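PDB 4Z0C: toll-like receptor 13 from Mus musculus, which recognises and binds bacterial 23S ribosomal RNA through its leucine-rich-repeat ectodomain, signalling via MYD88 and TRAF6 to activate NF-kappa-B in innate immunity. Local coordinates for residues K5-E10 with H683-R688; L17-K22 with H39-H44. All blocks are in the same frame, centred on the assembly; numbering follows the deposited sequence.

Interaction 1 (K5-E10 with H683-R688); sequences KCTQYE and HIPFLR. With nucleotides of chain C.
Thr-7 sets OG1 anti to its backbone N (chi1 178°) and His-683 does the same with CG, which brings OG1 to the imidazole edge at NE2; the two side chains cross at about a right angle. His-683 NE2 donates a weak hydrogen bond to Thr-7 OG1 at 3.3 Å. That hydroxyl in turn donates to Gln-8 O, in the carbonyl plane and on a lone pair, with OG1 and O 3.0 Å apart, so the bond to Gln-8 O orients the hydroxyl and the weak one from His-683 adds to it. Gln-8 CB stands almost over the centre of the imidazole, 4.0 Å from the centroid of the His-683 ring and 11° off its normal, a CH-pi contact. Phe-686, at the third position of a type II turn from Ile-684 to Leu-687, has a positive phi of 65°. Thr-7 CB lies over one face of its ring, offset toward the rim, while CG2 reaches Phe-686 CZ at 3.4 Å; Lys-5 O approaches the ring edge at Phe-686 CE1. Gln-8 runs extended past His-683 to end between the hydroxyls of Tyr-1 and Tyr-36, which bind its amide. The contact thus joins the two ends of the ring-shaped repeat solenoid: strand 7-9, paired antiparallel with strand 15-17, packs against the LRRCT loop that follows helix 670-678, and Pro-685 of that loop rests on strand 655-657.

Interaction 2 (L17-K22 with H39-H44); sequences LCIRKK and HLNLTH. With NAG (2-acetamido-2-deoxy-beta-D-glucopyranose), chain E; nucleotides of chain C.
From CB outward, Arg-20 passes from protein to RNA. Its CG is anti to the backbone N (chi1 -152°), and the chain runs alongside His-44, the two side chains pointing the same way. CB only grazes the imidazole at CD2; CG lies over one face, offset toward the rim, 3.9 Å from the centroid of the His-44 ring, a CH-pi contact. CD is still near His-44 NE2 but already approaches O3' of A9 of chain C. A bend at chi3 then turns the guanidinium, whose plane stands 81° from the imidazole, so that one face lies under the ribose: Arg-20 CZ is 3.7 Å from O4' of A9. NH2 goes on to a salt bridge with an RNA phosphate.

Behind this tip the backbones run parallel. Cys-18 N donates to Asn-41 O at 3.0 Å, nearly along the C=O axis, whereas the bond from Arg-20 N to His-44 O is weak, its N-H...O angle being 122°. Cys-18 CB packs on Leu-42 CD2 at 3.6 Å. On the other side Asn-41 OD1 closes an Asx turn, accepting from Thr-43 N at 2.9 Å and from Thr-43 OG1. Asn-41 ND2 carries the glycan, whose acetyl methyl touches Ile-19 CD1.

The chemistry implies a division of labour at this edge of the first repeat: Cys-18 and Leu-42 pack in the buried interior, a glycosylated amide is held by its own turn, and a probably cationic guanidinium meets the anionic RNA.

How the interactions relate
Interaction 2 lies nested within the chain loop closed by interaction 1, and their centres are about 12 Å apart. A disulfide joins them directly, Cys-6 SG to Cys-18 SG at 2.1 Å, and Thr-7 O lies 2.7 Å from Leu-17 N, a probable hydrogen bond between the two strands. Lys-21 of interaction 2 also packs on interaction 1, its CE 3.5 Å from Phe-686 CE1. Both reach the RNA of chain C, and at A6 they share one nucleotide: the Tyr-9 ring lies against the base, with CZ 3.4 Å from A6 C5, while Leu-17 CD2 comes to 3.4 Å from A6 N3. Ring closure and RNA contact therefore meet in one patch.

Interaction 1 (K5-E10 with H683-R688)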
ATOM      1  N   LYS A   5      -0.365   2.982  36.954  1.00 28.60           N
ATOM      2  CA  LYS A   5       0.115   3.806  35.846  1.00 30.27           C
ATOM      3  C   LYS A   5       1.230   3.157  35.026  1.00 31.62           C
ATOM      4  O   LYS A   5       1.451   3.528  33.882  1.00 43.56           O
ATOM      5  CB  LYS A   5       0.599   5.153  36.376  1.00 41.05           C
ATOM      6  CG  LYS A   5      -0.181   6.335  35.852  1.00 51.36           C
ATOM      7  CD  LYS A   5      -1.462   6.553  36.617  1.00 53.01           C
ATOM      8  CE  LYS A   5      -2.092   7.873  36.218  1.00 55.78           C
ATOM      9  NZ  LYS A   5      -3.442   8.050  36.820  1.00 58.19           N
ATOM     10  N   CYS A   6       1.893   2.159  35.600  1.00 33.66           N
ATOM     11  CA  CYS A   6       3.099   1.564  35.035  1.00 23.04           C
ATOM     12  C   CYS A   6       2.897   0.093  34.717  1.00 26.64           C
ATOM     13  O   CYS A   6       2.034  -0.564  35.306  1.00 22.71           O
ATOM     14  CB  CYS A   6       4.250   1.648  36.062  1.00 25.00           C
ATOM     15  SG  CYS A   6       4.760   3.300  36.596  1.00 41.68           S
ATOM     16  N   THR A   7       3.739  -0.460  33.853  1.00 26.45           N
ATOM     17  CA  THR A   7       3.707  -1.903  33.634  1.00 34.98           C
ATOM     18  C   THR A   7       5.101  -2.478  33.633  1.00 38.88           C
ATOM     19  O   THR A   7       6.071  -1.779  33.361  1.00 39.59           O
ATOM     20  CB  THR A   7       2.996  -2.303  32.290  1.00 38.20           C
ATOM     21  OG1 THR A   7       3.040  -3.727  32.130  1.00 33.97           O
ATOM     22  CG2 THR A   7       3.672  -1.651  31.074  1.00 26.19           C
ATOM     23  N   GLN A   8       5.207  -3.757  33.961  1.00 37.94           N
ATOM     24  CA  GLN A   8       6.469  -4.452  33.759  1.00 34.32           C
ATOM     25  C   GLN A   8       6.655  -4.812  32.286  1.00 34.56           C
ATOM     26  O   GLN A   8       5.692  -4.941  31.530  1.00 34.63           O
ATOM     27  CB  GLN A   8       6.574  -5.696  34.650  1.00 22.53           C
ATOM     28  CG  GLN A   8       6.916  -5.358  36.119  1.00 28.96           C
ATOM     29  CD  GLN A   8       6.938  -6.572  37.037  1.00 24.43           C
ATOM     30  OE1 GLN A   8       7.349  -6.470  38.181  1.00 35.43           O
ATOM     31  NE2 GLN A   8       6.486  -7.723  36.536  1.00 23.06           N
ATOM     32  N   TYR A   9       7.912  -4.922  31.890  1.00 30.15           N
ATOM     33  CA  TYR A   9       8.292  -5.404  30.574  1.00 25.19           C
ATOM     34  C   TYR A   9       8.101  -6.917  30.522  1.00 26.23           C
ATOM     35  O   TYR A   9       8.499  -7.635  31.415  1.00 33.32           O
ATOM     36  CB  TYR A   9       9.751  -5.016  30.301  1.00 21.61           C
ATOM     37  CG  TYR A   9      10.387  -5.623  29.074  1.00 32.64           C
ATOM     38  CD1 TYR A   9       9.770  -5.553  27.816  1.00 27.99           C
ATOM     39  CD2 TYR A   9      11.636  -6.232  29.162  1.00 33.00           C
ATOM     40  CE1 TYR A   9      10.377  -6.115  26.696  1.00 23.07           C
ATOM     41  CE2 TYR A   9      12.253  -6.775  28.046  1.00 24.62           C
ATOM     42  CZ  TYR A   9      11.631  -6.711  26.821  1.00 27.56           C
ATOM     43  OH  TYR A   9      12.281  -7.271  25.738  1.00 31.13           O
ATOM     44  N   GLU A  10       7.519  -7.391  29.441  1.00 32.35           N
ATOM     45  CA  GLU A  10       7.102  -8.776  29.323  1.00 37.10           C
ATOM     46  C   GLU A  10       8.253  -9.786  29.484  1.00 31.38           C
ATOM     47  O   GLU A  10       8.039 -10.900  29.957  1.00 31.31           O
ATOM     48  CB  GLU A  10       6.359  -8.944  27.974  1.00 36.50           C
ATOM     49  CG  GLU A  10       6.154  -7.574  27.267  1.00 23.72           C
ATOM     50  CD  GLU A  10       4.975  -7.538  26.302  1.00 58.95           C
ATOM     51  OE1 GLU A  10       4.835  -8.458  25.465  1.00 75.66           O
ATOM     52  OE2 GLU A  10       4.194  -6.560  26.360  1.00 67.28           O
ATOM     53  N   HIS A 683       1.971 -11.286  35.936  1.00 35.36           N
ATOM     54  CA  HIS A 683       1.814  -9.838  35.866  1.00 31.92           C
ATOM     55  C   HIS A 683       0.699  -9.439  34.892  1.00 25.98           C
ATOM     56  O   HIS A 683       0.543 -10.047  33.845  1.00 22.67           O
ATOM     57  CB  HIS A 683       3.123  -9.122  35.484  1.00 28.96           C
ATOM     58  CG  HIS A 683       2.968  -7.639  35.416  1.00 29.23           C
ATOM     59  ND1 HIS A 683       2.869  -6.853  36.543  1.00 27.14           N
ATOM     60  CD2 HIS A 683       2.808  -6.803  34.361  1.00 29.17           C
ATOM     61  CE1 HIS A 683       2.685  -5.593  36.189  1.00 22.84           C
ATOM     62  NE2 HIS A 683       2.647  -5.537  34.869  1.00 34.58           N
ATOM     63  N   ILE A 684      -0.061  -8.413  35.263  1.00 25.83           N
ATOM     64  CA  ILE A 684      -1.213  -7.969  34.500  1.00 22.26           C
ATOM     65  C   ILE A 684      -1.211  -6.450  34.327  1.00 29.83           C
ATOM     66  O   ILE A 684      -1.565  -5.713  35.242  1.00 28.97           O
ATOM     67  CB  ILE A 684      -2.555  -8.513  35.104  1.00 41.89           C
ATOM     68  CG1 ILE A 684      -2.649 -10.014  34.824  1.00 39.26           C
ATOM     69  CG2 ILE A 684      -3.794  -7.808  34.503  1.00 30.85           C
ATOM     70  CD1 ILE A 684      -3.429 -10.761  35.776  1.00 33.91           C
ATOM     71  N   PRO A 685      -0.786  -5.991  33.137  1.00 38.21           N
ATOM     72  CA  PRO A 685      -0.557  -4.586  32.786  1.00 42.33           C
ATOM     73  C   PRO A 685      -1.708  -3.639  33.104  1.00 40.91           C
ATOM     74  O   PRO A 685      -2.816  -3.773  32.562  1.00 34.14           O
ATOM     75  CB  PRO A 685      -0.355  -4.630  31.264  1.00 42.28           C
ATOM     76  CG  PRO A 685      -0.033  -6.038  30.929  1.00 41.58           C
ATOM     77  CD  PRO A 685      -0.210  -6.905  32.136  1.00 38.15           C
ATOM     78  N   PHE A 686      -1.394  -2.665  33.953  1.00 36.08           N
ATOM     79  CA  PHE A 686      -2.263  -1.539  34.290  1.00 34.48           C
ATOM     80  C   PHE A 686      -3.541  -1.948  35.009  1.00 38.17           C
ATOM     81  O   PHE A 686      -4.471  -1.153  35.119  1.00 39.08           O
ATOM     82  CB  PHE A 686      -2.565  -0.683  33.059  1.00 30.80           C
ATOM     83  CG  PHE A 686      -1.340  -0.329  32.250  1.00 32.63           C
ATOM     84  CD1 PHE A 686      -0.366   0.515  32.771  1.00 32.41           C
ATOM     85  CD2 PHE A 686      -1.153  -0.853  30.980  1.00 28.98           C
ATOM     86  CE1 PHE A 686       0.774   0.838  32.043  1.00 31.87           C
ATOM     87  CE2 PHE A 686      -0.017  -0.529  30.241  1.00 34.49           C
ATOM     88  CZ  PHE A 686       0.951   0.326  30.781  1.00 26.82           C
ATOM     89  N   LEU A 687      -3.537  -3.174  35.533  1.00 41.45           N
ATOM     90  CA  LEU A 687      -4.665  -3.786  36.248  1.00 41.63           C
ATOM     91  C   LEU A 687      -5.396  -2.830  37.179  1.00 42.28           C
ATOM     92  O   LEU A 687      -6.613  -2.693  37.103  1.00 43.32           O
ATOM     93  CB  LEU A 687      -4.171  -4.974  37.075  1.00 33.95           C
ATOM     94  CG  LEU A 687      -5.157  -5.548  38.106  1.00 31.97           C
ATOM     95  CD1 LEU A 687      -6.326  -6.240  37.396  1.00 26.85           C
ATOM     96  CD2 LEU A 687      -4.452  -6.508  39.040  1.00 27.40           C
ATOM     97  N   ARG A 688      -4.632  -2.144  38.031  1.00 38.35           N
ATOM     98  CA  ARG A 688      -5.189  -1.251  39.050  1.00 40.21           C
ATOM     99  C   ARG A 688      -5.830   0.021  38.507  1.00 44.35           C
ATOM    100  O   ARG A 688      -6.292   0.858  39.287  1.00 46.32           O
ATOM    101  CB  ARG A 688      -4.119  -0.866  40.079  1.00 39.82           C
ATOM    102  CG  ARG A 688      -3.507  -2.040  40.805  1.00 40.76           C
ATOM    103  CD  ARG A 688      -2.647  -1.590  41.964  1.00 45.60           C
ATOM    104  NE  ARG A 688      -2.869  -2.470  43.109  1.00 64.22           N
ATOM    105  CZ  ARG A 688      -3.607  -2.145  44.170  1.00 64.74           C
ATOM    106  NH1 ARG A 688      -4.173  -0.945  44.254  1.00 55.26           N
ATOM    107  NH2 ARG A 688      -3.770  -3.018  45.153  1.00 72.05           N
TER
ATOM    108  P     A C   6       8.241  -6.147  22.155  1.00 34.89           P
ATOM    109  OP1   A C   6       9.565  -5.974  21.503  1.00 38.99           O
ATOM    110  OP2   A C   6       7.790  -7.536  22.372  1.00 32.05           O
ATOM    111  O5'   A C   6       8.253  -5.321  23.512  1.00 29.15           O
ATOM    112  C5'   A C   6       7.089  -5.209  24.340  1.00 26.28           C
ATOM    113  C4'   A C   6       7.029  -3.866  25.032  1.00 26.06           C
ATOM    114  O4'   A C   6       8.221  -3.691  25.857  1.00 37.82           O
ATOM    115  C3'   A C   6       6.997  -2.663  24.102  1.00 28.94           C
ATOM    116  O3'   A C   6       6.307  -1.608  24.764  1.00 29.76           O
ATOM    117  C2'   A C   6       8.478  -2.299  23.974  1.00 32.43           C
ATOM    118  O2'   A C   6       8.723  -0.964  23.594  1.00 35.85           O
ATOM    119  C1'   A C   6       8.983  -2.578  25.388  1.00 31.37           C
ATOM    120  N9    A C   6      10.387  -2.983  25.475  1.00 32.10           N
ATOM    121  C8    A C   6      11.129  -3.713  24.570  1.00 36.02           C
ATOM    122  N7    A C   6      12.359  -3.974  24.985  1.00 39.04           N
ATOM    123  C5    A C   6      12.424  -3.407  26.252  1.00 30.03           C
ATOM    124  C6    A C   6      13.446  -3.350  27.224  1.00 32.99           C
ATOM    125  N6    A C   6      14.651  -3.892  27.060  1.00 26.62           N
ATOM    126  N1    A C   6      13.186  -2.711  28.387  1.00 32.31           N
ATOM    127  C2    A C   6      11.967  -2.176  28.555  1.00 34.11           C
ATOM    128  N3    A C   6      10.926  -2.158  27.722  1.00 32.88           N
ATOM    129  C4    A C   6      11.217  -2.801  26.573  1.00 32.68           C
TER

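Interaction 2 (L17-K22 with H39-H44)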
ATOM      1  N   LEU A  17       7.745   0.310  32.769  1.00 32.58           N
ATOM      2  CA  LEU A  17       7.412   1.336  31.788  1.00 31.43           C
ATOM      3  C   LEU A  17       6.183   2.126  32.217  1.00 25.20           C
ATOM      4  O   LEU A  17       5.170   1.548  32.541  1.00 34.81           O
ATOM      5  CB  LEU A  17       7.118   0.672  30.442  1.00 31.60           C
ATOM      6  CG  LEU A  17       8.135  -0.339  29.922  1.00 31.85           C
ATOM      7  CD1 LEU A  17       7.440  -1.330  28.992  1.00 22.43           C
ATOM      8  CD2 LEU A  17       9.274   0.367  29.201  1.00 32.51           C
ATOM      9  N   CYS A  18       6.263   3.447  32.181  1.00 30.30           N
ATOM     10  CA  CYS A  18       5.128   4.306  32.516  1.00 36.18           C
ATOM     11  C   CYS A  18       5.120   5.424  31.479  1.00 38.21           C
ATOM     12  O   CYS A  18       5.278   6.608  31.811  1.00 38.11           O
ATOM     13  CB  CYS A  18       5.274   4.938  33.910  1.00 27.99           C
ATOM     14  SG  CYS A  18       6.054   3.905  35.116  1.00 45.56           S
ATOM     15  N   ILE A  19       4.940   5.039  30.223  1.00 37.22           N
ATOM     16  CA  ILE A  19       5.132   5.937  29.093  1.00 28.54           C
ATOM     17  C   ILE A  19       3.810   6.493  28.556  1.00 31.83           C
ATOM     18  O   ILE A  19       2.874   5.747  28.280  1.00 36.52           O
ATOM     19  CB  ILE A  19       5.971   5.227  28.002  1.00 27.32           C
ATOM     20  CG1 ILE A  19       7.398   5.048  28.538  1.00 38.24           C
ATOM     21  CG2 ILE A  19       6.011   6.030  26.712  1.00 12.57           C
ATOM     22  CD1 ILE A  19       8.024   3.743  28.174  1.00 46.23           C
ATOM     23  N   ARG A  20       3.747   7.816  28.423  1.00 37.00           N
ATOM     24  CA  ARG A  20       2.583   8.489  27.838  1.00 40.42           C
ATOM     25  C   ARG A  20       1.330   8.199  28.665  1.00 38.44           C
ATOM     26  O   ARG A  20       0.296   7.777  28.134  1.00 32.70           O
ATOM     27  CB  ARG A  20       2.398   8.084  26.362  1.00 32.69           C
ATOM     28  CG  ARG A  20       1.721   9.120  25.488  1.00 28.46           C
ATOM     29  CD  ARG A  20       1.339   8.530  24.124  1.00 30.44           C
ATOM     30  NE  ARG A  20       0.565   7.300  24.282  1.00 33.81           N
ATOM     31  CZ  ARG A  20       1.013   6.079  23.996  1.00 32.80           C
ATOM     32  NH1 ARG A  20       2.238   5.891  23.496  1.00 22.02           N
ATOM     33  NH2 ARG A  20       0.227   5.035  24.213  1.00 25.82           N
ATOM     34  N   LYS A  21       1.428   8.428  29.970  1.00 28.74           N
ATOM     35  CA  LYS A  21       0.296   8.170  30.851  1.00 34.33           C
ATOM     36  C   LYS A  21      -0.216   9.462  31.487  1.00 39.15           C
ATOM     37  O   LYS A  21      -0.958   9.413  32.462  1.00 35.94           O
ATOM     38  CB  LYS A  21       0.686   7.187  31.953  1.00 27.49           C
ATOM     39  CG  LYS A  21       1.205   5.832  31.480  1.00 32.29           C
ATOM     40  CD  LYS A  21       0.226   5.084  30.584  1.00 39.16           C
ATOM     41  CE  LYS A  21       0.810   3.737  30.171  1.00 48.78           C
ATOM     42  NZ  LYS A  21       0.472   3.361  28.765  1.00 65.51           N
ATOM     43  N   LYS A  22       0.192  10.612  30.949  1.00 41.62           N
ATOM     44  CA  LYS A  22      -0.239  11.909  31.488  1.00 42.21           C
ATOM     45  C   LYS A  22       0.072  12.042  32.981  1.00 39.42           C
ATOM     46  O   LYS A  22      -0.637  12.736  33.718  1.00 38.97           O
ATOM     47  CB  LYS A  22      -1.737  12.121  31.269  1.00 47.81           C
ATOM     48  CG  LYS A  22      -2.118  12.700  29.913  1.00 54.37           C
ATOM     49  CD  LYS A  22      -3.505  12.241  29.516  1.00 59.14           C
ATOM     50  CE  LYS A  22      -4.038  13.036  28.349  1.00 59.04           C
ATOM     51  NZ  LYS A  22      -4.401  14.400  28.826  1.00 59.01           N
ATOM     52  N   HIS A  39      15.197  -1.056  36.178  1.00 32.51           N
ATOM     53  CA  HIS A  39      15.017  -0.051  35.116  1.00 27.68           C
ATOM     54  C   HIS A  39      13.620   0.556  35.157  1.00 33.89           C
ATOM     55  O   HIS A  39      12.609  -0.165  35.117  1.00 33.04           O
ATOM     56  CB  HIS A  39      15.241  -0.645  33.721  1.00 27.61           C
ATOM     57  CG  HIS A  39      16.622  -1.171  33.487  1.00 31.61           C
ATOM     58  ND1 HIS A  39      17.145  -2.236  34.185  1.00 34.48           N
ATOM     59  CD2 HIS A  39      17.588  -0.778  32.626  1.00 32.65           C
ATOM     60  CE1 HIS A  39      18.371  -2.482  33.761  1.00 33.91           C
ATOM     61  NE2 HIS A  39      18.672  -1.598  32.827  1.00 31.89           N
ATOM     62  N   LEU A  40      13.559   1.876  35.228  1.00 28.76           N
ATOM     63  CA  LEU A  40      12.287   2.573  35.316  1.00 25.59           C
ATOM     64  C   LEU A  40      12.252   3.645  34.253  1.00 27.31           C
ATOM     65  O   LEU A  40      13.106   4.511  34.246  1.00 29.32           O
ATOM     66  CB  LEU A  40      12.120   3.210  36.692  1.00 22.90           C
ATOM     67  CG  LEU A  40      10.862   4.057  36.921  1.00 25.15           C
ATOM     68  CD1 LEU A  40       9.562   3.227  36.693  1.00 18.16           C
ATOM     69  CD2 LEU A  40      10.875   4.666  38.321  1.00 24.95           C
ATOM     70  N   ASN A  41      11.279   3.583  33.346  1.00 30.59           N
ATOM     71  CA  ASN A  41      11.196   4.559  32.253  1.00 29.30           C
ATOM     72  C   ASN A  41       9.926   5.400  32.346  1.00 30.33           C
ATOM     73  O   ASN A  41       8.830   4.903  32.113  1.00 28.06           O
ATOM     74  CB  ASN A  41      11.298   3.863  30.874  1.00 24.54           C
ATOM     75  CG  ASN A  41      11.494   4.864  29.723  1.00 28.18           C
ATOM     76  OD1 ASN A  41      11.191   6.044  29.897  1.00 24.34           O
ATOM     77  ND2 ASN A  41      12.024   4.422  28.562  1.00 26.52           N
ATOM     78  N   LEU A  42      10.075   6.683  32.662  1.00 32.57           N
ATOM     79  CA  LEU A  42       8.907   7.557  32.787  1.00 31.41           C
ATOM     80  C   LEU A  42       8.864   8.627  31.698  1.00 29.87           C
ATOM     81  O   LEU A  42       8.327   9.718  31.897  1.00 28.48           O
ATOM     82  CB  LEU A  42       8.862   8.217  34.170  1.00 32.04           C
ATOM     83  CG  LEU A  42       8.475   7.299  35.339  1.00 31.25           C
ATOM     84  CD1 LEU A  42       9.340   7.525  36.578  1.00 28.07           C
ATOM     85  CD2 LEU A  42       7.014   7.518  35.678  1.00 30.50           C
ATOM     86  N   THR A  43       9.405   8.288  30.533  1.00 31.57           N
ATOM     87  CA  THR A  43       9.412   9.187  29.374  1.00 32.24           C
ATOM     88  C   THR A  43       7.999   9.572  28.931  1.00 28.84           C
ATOM     89  O   THR A  43       7.086   8.752  28.989  1.00 25.59           O
ATOM     90  CB  THR A  43      10.133   8.520  28.193  1.00 27.04           C
ATOM     91  OG1 THR A  43      11.438   8.120  28.624  1.00 22.89           O
ATOM     92  CG2 THR A  43      10.226   9.460  26.977  1.00 29.03           C
ATOM     93  N   HIS A  44       7.839  10.831  28.529  1.00 31.20           N
ATOM     94  CA  HIS A  44       6.618  11.322  27.889  1.00 31.45           C
ATOM     95  C   HIS A  44       5.456  11.427  28.885  1.00 27.79           C
ATOM     96  O   HIS A  44       4.440  10.758  28.744  1.00 29.14           O
ATOM     97  CB  HIS A  44       6.284  10.472  26.640  1.00 23.70           C
ATOM     98  CG  HIS A  44       5.315  11.106  25.689  1.00 26.89           C
ATOM     99  ND1 HIS A  44       4.664  12.293  25.953  1.00 36.08           N
ATOM    100  CD2 HIS A  44       4.900  10.717  24.458  1.00 25.63           C
ATOM    101  CE1 HIS A  44       3.877  12.601  24.937  1.00 28.93           C
ATOM    102  NE2 HIS A  44       4.012  11.668  24.013  1.00 22.70           N
TER
HETATM  103  C1  NAG E   1      12.192   3.014  28.311  1.00 28.98           C
HETATM  104  C2  NAG E   1      12.354   2.919  26.772  1.00 34.28           C
HETATM  105  C3  NAG E   1      12.871   1.550  26.363  1.00 34.07           C
HETATM  106  C4  NAG E   1      14.162   1.254  27.105  1.00 35.78           C
HETATM  107  C5  NAG E   1      13.784   1.263  28.573  1.00 34.75           C
HETATM  108  C6  NAG E   1      14.941   0.811  29.464  1.00 39.50           C
HETATM  109  C7  NAG E   1      10.702   4.280  25.604  1.00 32.82           C
HETATM  110  C8  NAG E   1       9.439   4.288  24.771  1.00 27.06           C
HETATM  111  N2  NAG E   1      11.125   3.095  26.031  1.00 34.46           N
HETATM  112  O3  NAG E   1      13.035   1.482  24.972  1.00 32.73           O
HETATM  113  O4  NAG E   1      14.696   0.004  26.733  1.00 38.87           O
HETATM  114  O5  NAG E   1      13.392   2.580  28.912  1.00 33.90           O
HETATM  115  O6  NAG E   1      14.694   1.208  30.798  1.00 33.05           O
HETATM  116  O7  NAG E   1      11.284   5.318  25.897  1.00 31.20           O
ATOM    117  P     A C   9      -4.514   4.400  21.448  1.00 36.88           P
ATOM    118  OP1   A C   9      -4.621   3.642  22.714  1.00 36.38           O
ATOM    119  OP2   A C   9      -5.674   5.181  20.947  1.00 36.84           O
ATOM    120  O5'   A C   9      -3.273   5.375  21.632  1.00 32.18           O
ATOM    121  C5'   A C   9      -2.872   6.254  20.595  1.00 28.33           C
ATOM    122  C4'   A C   9      -1.530   6.856  20.900  1.00 30.75           C
ATOM    123  O4'   A C   9      -0.488   5.875  20.644  1.00 33.23           O
ATOM    124  C3'   A C   9      -1.159   8.099  20.108  1.00 27.40           C
ATOM    125  O3'   A C   9      -0.569   9.063  20.982  1.00 27.86           O
ATOM    126  C2'   A C   9      -0.135   7.587  19.081  1.00 36.07           C
ATOM    127  O2'   A C   9       0.821   8.551  18.706  1.00 42.53           O
ATOM    128  C1'   A C   9       0.519   6.429  19.824  1.00 33.72           C
ATOM    129  N9    A C   9       1.010   5.327  18.990  1.00 31.65           N
ATOM    130  C8    A C   9       0.319   4.661  18.005  1.00 27.59           C
ATOM    131  N7    A C   9       0.980   3.664  17.464  1.00 26.48           N
ATOM    132  C5    A C   9       2.184   3.654  18.159  1.00 25.73           C
ATOM    133  C6    A C   9       3.322   2.824  18.058  1.00 31.63           C
ATOM    134  N6    A C   9       3.380   1.827  17.161  1.00 27.91           N
ATOM    135  N1    A C   9       4.387   3.064  18.895  1.00 26.95           N
ATOM    136  C2    A C   9       4.274   4.073  19.767  1.00 21.07           C
ATOM    137  N3    A C   9       3.253   4.922  19.947  1.00 26.61           N
ATOM    138  C4    A C   9       2.222   4.665  19.107  1.00 26.48           C
ATOM    139  P     A C   6       8.241  -6.147  22.155  1.00 34.89           P
ATOM    140  OP1   A C   6       9.565  -5.974  21.503  1.00 38.99           O
ATOM    141  OP2   A C   6       7.790  -7.536  22.372  1.00 32.05           O
ATOM    142  O5'   A C   6       8.253  -5.321  23.512  1.00 29.15           O
ATOM    143  C5'   A C   6       7.089  -5.209  24.340  1.00 26.28           C
ATOM    144  C4'   A C   6       7.029  -3.866  25.032  1.00 26.06           C
ATOM    145  O4'   A C   6       8.221  -3.691  25.857  1.00 37.82           O
ATOM    146  C3'   A C   6       6.997  -2.663  24.102  1.00 28.94           C
ATOM    147  O3'   A C   6       6.307  -1.608  24.764  1.00 29.76           O
ATOM    148  C2'   A C   6       8.478  -2.299  23.974  1.00 32.43           C
ATOM    149  O2'   A C   6       8.723  -0.964  23.594  1.00 35.85           O
ATOM    150  C1'   A C   6       8.983  -2.578  25.388  1.00 31.37           C
ATOM    151  N9    A C   6      10.387  -2.983  25.475  1.00 32.10           N
ATOM    152  C8    A C   6      11.129  -3.713  24.570  1.00 36.02           C
ATOM    153  N7    A C   6      12.359  -3.974  24.985  1.00 39.04           N
ATOM    154  C5    A C   6      12.424  -3.407  26.252  1.00 30.03           C
ATOM    155  C6    A C   6      13.446  -3.350  27.224  1.00 32.99           C
ATOM    156  N6    A C   6      14.651  -3.892  27.060  1.00 26.62           N
ATOM    157  N1    A C   6      13.186  -2.711  28.387  1.00 32.31           N
ATOM    158  C2    A C   6      11.967  -2.176  28.555  1.00 34.11           C
ATOM    159  N3    A C   6      10.926  -2.158  27.722  1.00 32.88           N
ATOM    160  C4    A C   6      11.217  -2.801  26.573  1.00 32.68           C
TER